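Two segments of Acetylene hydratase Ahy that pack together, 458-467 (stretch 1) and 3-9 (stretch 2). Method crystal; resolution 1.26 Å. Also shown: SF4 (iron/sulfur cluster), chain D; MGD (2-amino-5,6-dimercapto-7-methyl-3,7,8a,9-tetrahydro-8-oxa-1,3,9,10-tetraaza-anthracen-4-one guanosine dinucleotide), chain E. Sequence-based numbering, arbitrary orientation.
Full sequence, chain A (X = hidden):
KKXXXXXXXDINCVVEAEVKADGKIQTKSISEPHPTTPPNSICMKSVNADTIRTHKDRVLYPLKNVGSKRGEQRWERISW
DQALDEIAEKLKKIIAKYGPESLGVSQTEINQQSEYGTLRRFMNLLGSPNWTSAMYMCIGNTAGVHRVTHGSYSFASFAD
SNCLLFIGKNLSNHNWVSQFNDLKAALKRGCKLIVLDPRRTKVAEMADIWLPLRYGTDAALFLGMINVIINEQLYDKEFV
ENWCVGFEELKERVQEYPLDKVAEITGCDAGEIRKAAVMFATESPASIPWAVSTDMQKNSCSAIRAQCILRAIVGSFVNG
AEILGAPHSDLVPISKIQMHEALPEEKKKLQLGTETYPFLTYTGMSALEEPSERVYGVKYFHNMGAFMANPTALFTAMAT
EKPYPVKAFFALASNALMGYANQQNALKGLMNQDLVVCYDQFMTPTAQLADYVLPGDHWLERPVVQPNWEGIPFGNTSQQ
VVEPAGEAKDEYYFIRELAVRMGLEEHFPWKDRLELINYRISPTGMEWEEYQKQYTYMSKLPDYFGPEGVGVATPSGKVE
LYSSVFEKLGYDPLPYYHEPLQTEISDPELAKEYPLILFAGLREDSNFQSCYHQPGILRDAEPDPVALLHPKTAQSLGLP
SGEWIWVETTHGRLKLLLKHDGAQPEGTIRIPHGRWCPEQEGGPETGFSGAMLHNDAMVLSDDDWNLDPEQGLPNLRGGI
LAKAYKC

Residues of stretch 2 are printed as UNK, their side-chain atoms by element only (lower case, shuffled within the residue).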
# COMPACT_ATOMS: atom_id res chain seq x y z
N HIS A 458 -10.52 -17.57 2.02
CA HIS A 458 -11.00 -16.31 2.53
C HIS A 458 -10.58 -16.18 4.01
O HIS A 458 -10.28 -17.17 4.69
CB HIS A 458 -12.53 -16.31 2.35
CG HIS A 458 -13.23 -15.09 2.85
ND1 HIS A 458 -13.55 -14.91 4.18
CD2 HIS A 458 -13.66 -13.99 2.20
CE1 HIS A 458 -14.16 -13.74 4.32
NE2 HIS A 458 -14.24 -13.16 3.13
N TRP A 459 -10.53 -14.95 4.51
CA TRP A 459 -10.07 -14.74 5.88
C TRP A 459 -10.90 -15.43 6.97
O TRP A 459 -10.41 -15.60 8.08
CB TRP A 459 -9.87 -13.24 6.18
CG TRP A 459 -11.08 -12.36 6.20
CD1 TRP A 459 -11.54 -11.58 5.18
CD2 TRP A 459 -11.91 -12.07 7.34
NE1 TRP A 459 -12.65 -10.85 5.61
CE2 TRP A 459 -12.88 -11.13 6.93
CE3 TRP A 459 -11.92 -12.51 8.67
CZ2 TRP A 459 -13.85 -10.63 7.81
CZ3 TRP A 459 -12.86 -12.00 9.54
CH2 TRP A 459 -13.81 -11.08 9.10
N LEU A 460 -12.14 -15.80 6.68
CA LEU A 460 -12.96 -16.55 7.65
C LEU A 460 -12.67 -18.05 7.56
O LEU A 460 -13.31 -18.86 8.25
CB LEU A 460 -14.47 -16.25 7.42
CG LEU A 460 -14.91 -14.86 7.89
CD1 LEU A 460 -16.32 -14.56 7.32
CD2 LEU A 460 -14.91 -14.77 9.41
N GLU A 461 -11.71 -18.43 6.70
CA GLU A 461 -11.43 -19.84 6.42
C GLU A 461 -9.99 -20.23 6.72
O GLU A 461 -9.51 -21.28 6.26
CB GLU A 461 -11.71 -20.15 4.95
CG GLU A 461 -13.14 -19.81 4.49
CD GLU A 461 -13.31 -19.90 2.98
OE1 GLU A 461 -12.30 -19.82 2.23
OE2 GLU A 461 -14.48 -20.06 2.55
N ARG A 462 -9.27 -19.41 7.49
CA ARG A 462 -7.85 -19.67 7.68
C ARG A 462 -7.30 -19.17 9.00
O ARG A 462 -7.70 -18.11 9.48
CB ARG A 462 -7.05 -19.05 6.52
CG ARG A 462 -7.13 -17.50 6.44
CD ARG A 462 -6.54 -17.03 5.13
NE ARG A 462 -6.61 -15.58 4.96
CZ ARG A 462 -6.92 -14.97 3.81
NH1 ARG A 462 -6.96 -13.65 3.74
NH2 ARG A 462 -7.16 -15.70 2.71
N PRO A 463 -6.32 -19.90 9.55
CA PRO A 463 -5.58 -19.35 10.69
C PRO A 463 -4.52 -18.37 10.16
O PRO A 463 -4.08 -18.51 9.01
CB PRO A 463 -4.88 -20.57 11.25
CG PRO A 463 -4.59 -21.42 10.04
CD PRO A 463 -5.79 -21.21 9.12
N VAL A 464 -4.11 -17.42 10.98
CA VAL A 464 -2.99 -16.54 10.63
C VAL A 464 -2.15 -16.24 11.86
O VAL A 464 -2.69 -15.92 12.92
CB VAL A 464 -3.49 -15.17 10.05
CG1 VAL A 464 -2.30 -14.26 9.71
CG2 VAL A 464 -4.35 -15.36 8.82
N VAL A 465 -0.84 -16.35 11.70
CA VAL A 465 0.09 -15.74 12.64
C VAL A 465 0.61 -14.46 12.01
O VAL A 465 1.08 -14.46 10.88
CB VAL A 465 1.28 -16.70 12.94
CG1 VAL A 465 2.45 -15.98 13.65
CG2 VAL A 465 0.81 -17.88 13.77
N GLN A 466 0.53 -13.37 12.77
CA GLN A 466 1.08 -12.08 12.34
C GLN A 466 2.41 -11.82 13.04
O GLN A 466 2.74 -12.50 14.00
CB GLN A 466 0.09 -10.97 12.70
CG GLN A 466 -1.19 -11.09 11.89
CD GLN A 466 -2.06 -9.85 11.96
OE1 GLN A 466 -2.23 -9.29 13.03
NE2 GLN A 466 -2.61 -9.43 10.81
N PRO A 467 3.17 -10.80 12.60
CA PRO A 467 2.84 -9.86 11.51
C PRO A 467 3.25 -10.34 10.12
O PRO A 467 4.27 -11.02 9.98
CB PRO A 467 3.65 -8.62 11.89
CG PRO A 467 4.91 -9.19 12.56
CD PRO A 467 4.41 -10.43 13.31
N UNK A 3 -11.85 -15.57 17.85
CA UNK A 3 -11.24 -14.26 17.54
C UNK A 3 -10.55 -14.38 16.18
O UNK A 3 -9.85 -15.37 15.91
n UNK A 3 -7.87 -14.34 18.30
c UNK A 3 -10.31 -13.73 18.65
c UNK A 3 -9.09 -14.57 18.91
c UNK A 3 -8.89 -15.60 19.77
n UNK A 3 -7.58 -15.99 19.63
c UNK A 3 -6.99 -15.22 18.74
N UNK A 4 -10.79 -13.39 15.31
CA UNK A 4 -10.33 -13.47 13.92
C UNK A 4 -9.76 -12.11 13.54
O UNK A 4 -10.37 -11.08 13.87
c UNK A 4 -12.29 -15.05 13.56
c UNK A 4 -10.97 -14.24 11.59
c UNK A 4 -11.50 -13.88 12.97
N UNK A 5 -8.61 -12.11 12.87
CA UNK A 5 -8.12 -10.87 12.28
C UNK A 5 -8.94 -10.58 10.99
O UNK A 5 -8.91 -11.37 10.04
c UNK A 5 -6.61 -10.95 11.98
c UNK A 5 -6.18 -9.71 11.20
c UNK A 5 -5.81 -11.12 13.28
N UNK A 6 -9.69 -9.48 10.97
CA UNK A 6 -10.44 -9.18 9.78
C UNK A 6 -9.46 -8.77 8.69
O UNK A 6 -8.60 -7.91 8.91
c UNK A 6 -11.39 -8.04 10.10
s UNK A 6 -12.29 -7.48 8.64
N UNK A 7 -9.58 -9.41 7.52
CA UNK A 7 -8.74 -9.06 6.38
C UNK A 7 -9.60 -8.52 5.24
O UNK A 7 -9.23 -8.61 4.07
c UNK A 7 -6.90 -10.66 7.05
o UNK A 7 -6.14 -12.83 6.31
c UNK A 7 -7.90 -10.27 5.95
n UNK A 7 -7.08 -12.70 8.36
c UNK A 7 -6.69 -12.17 7.21
N UNK A 8 -10.74 -7.93 5.61
CA UNK A 8 -11.55 -7.24 4.61
C UNK A 8 -10.95 -5.88 4.25
O UNK A 8 -11.29 -5.32 3.22
c UNK A 8 -13.00 -7.11 5.07
o UNK A 8 -13.73 -8.32 4.86
N UNK A 9 -10.02 -5.38 5.07
CA UNK A 9 -9.11 -4.33 4.64
C UNK A 9 -7.84 -4.51 5.47
O UNK A 9 -7.77 -5.42 6.31
s UNK A 9 -9.54 -2.00 6.30
c UNK A 9 -9.71 -2.91 4.74
FE1 SF4 D . -13.46 -2.83 8.75
FE2 SF4 D . -12.16 -5.18 8.81
FE3 SF4 D . -11.39 -3.16 10.44
FE4 SF4 D . -10.92 -3.02 7.80
S1 SF4 D . -9.99 -4.53 9.20
S2 SF4 D . -11.75 -1.32 9.15
S3 SF4 D . -12.77 -4.09 6.93
S4 SF4 D . -13.42 -4.25 10.51
PB MGD E . -6.89 -4.69 -5.51
O1B MGD E . -6.12 -4.08 -6.66
O2B MGD E . -8.33 -4.39 -5.35
O3B MGD E . -6.21 -4.31 -4.11
O3A MGD E . -4.00 -3.16 -3.79
PA MGD E . -4.74 -4.57 -3.52
O1A MGD E . -4.95 -4.82 -2.06
O2A MGD E . -4.00 -5.58 -4.35
O5' MGD E . -6.68 -6.28 -5.64
C5' MGD E . -6.92 -7.10 -4.51
C4' MGD E . -7.41 -8.43 -5.04
O4' MGD E . -7.36 -9.36 -3.95
C3' MGD E . -8.88 -8.42 -5.45
O3' MGD E . -8.98 -8.86 -6.81
C2' MGD E . -9.61 -9.37 -4.48
O2' MGD E . -10.70 -10.13 -5.03
C1' MGD E . -8.48 -10.27 -4.06
N9 MGD E . -8.59 -10.88 -2.73
C8 MGD E . -9.06 -10.31 -1.59
N7 MGD E . -8.91 -11.13 -0.54
C5 MGD E . -8.26 -12.23 -1.00
C6 MGD E . -7.78 -13.48 -0.45
O6 MGD E . -7.91 -13.74 0.77
N1 MGD E . -7.15 -14.31 -1.30
C2 MGD E . -7.04 -14.11 -2.61
N2 MGD E . -6.38 -15.04 -3.36
N3 MGD E . -7.46 -12.99 -3.19
C4 MGD E . -8.06 -12.05 -2.43
C10 MGD E . -4.16 -2.13 -2.82
C11 MGD E . -3.10 -1.09 -3.11
O11 MGD E . -3.47 -0.51 -4.36
C12 MGD E . -3.08 -0.05 -2.02
S12 MGD E . -2.92 -0.58 -0.40
C13 MGD E . -3.13 1.26 -2.31
S13 MGD E . -3.23 2.46 -1.11
C14 MGD E . -3.11 1.78 -3.72
N15 MGD E . -4.39 2.35 -4.11
C16 MGD E . -4.45 2.73 -5.42
C17 MGD E . -5.24 3.86 -5.92
O17 MGD E . -5.92 4.56 -5.13
N18 MGD E . -5.21 4.11 -7.24
C19 MGD E . -4.48 3.38 -8.12
N19 MGD E . -4.49 3.68 -9.44
N20 MGD E . -3.76 2.33 -7.73
C21 MGD E . -3.70 1.98 -6.44
N22 MGD E . -2.94 0.94 -6.07
C23 MGD E . -2.70 0.64 -4.67
O HOH W 1 -7.91 -15.40 9.41

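Position 3 carries six side-chain atoms, one carbon followed by a five-membered ring of three carbons and two nitrogens, and none of them comes within reach of stretch 1. The ring is an imidazole, and the residue is His3, on a strand that begins earlier in the chain; both ring nitrogens are hydrogen-bonded elsewhere in the structure.

At position 4 the side chain is three carbons, a CB bearing two methyl groups, and CB points toward stretch 1. One methyl comes near the plane of the Trp459 indole, at its edge, 3.5 Å from CE3. With no heteroatom and a fork at CB, this is Val4, and the contact, CG1 to Trp459 CE3, is purely apolar.

Position 5 repeats the pattern of three carbons branched at CB, directed sideways. A methyl group lies 3.6 Å from NE2 of Gln466, while the backbone oxygen of position 5 sits 3.5 Å from Trp459 CE3. The residue is Val5, the last of the strand.

Position 6 has one carbon and one sulfur. The sulfur lies 2.3 Å from FE2 of the iron/sulfur cluster and 3.6 Å from Trp459 CZ2, and a thiolate ligand on a single carbon identifies Cys6. Its CA stands over the face of the indole, 3.8 Å from the centroid of the six-membered ring and only 12° off the ring normal, which makes a CH-pi contact. Cys6 SG is placed obliquely, 4.2 Å from the same centroid.

Position 7 shows a chain of three carbons, the third carrying one oxygen and one nitrogen. CB points sideways, but the end of the side chain comes nearer to stretch 1: its oxygen accepts hydrogen bonds from Arg462 NH1 at 2.8 Å and NE at 3.1 Å, and the carbon that bears it packs 3.5 Å from Trp459 CB. The nitrogen donates to Val5 O at 2.8 Å. A primary amide two carbons beyond CB makes this Gln7.

Position 8 offers one carbon and one oxygen, and the oxygen accepts a hydrogen bond from Trp459 NE1 at 2.9 Å. The hydroxyl on a single carbon makes this Ser8. Its backbone N donates to Cys6 SG at 3.4 Å.

Position 9 again has one carbon and one sulfur. Its CB points away from stretch 1, and the sulfur lies 2.3 Å from FE4 of the cluster: Cys9.

The contact is thus built around two side chains of stretch 1. Trp459 lays one face against the backbone at Cys6 and Gln7, meets Val4 and Ser8 at its edge, and has its indole nitrogen satisfied by Ser8. Arg462 grips Gln7 OE1 while NH1 and NH2 also donate to O6 of MGD, at 3.1 and 2.9 Å, so one guanidinium joins the cluster-binding loop to the dinucleotide. A water completes the junction, accepting from Gln7 NE2 at 3.0 Å and donating to Trp459 O at 2.8 Å and Arg462 O at 2.7 Å.

Stretch 2 3-9: HVVCQSC
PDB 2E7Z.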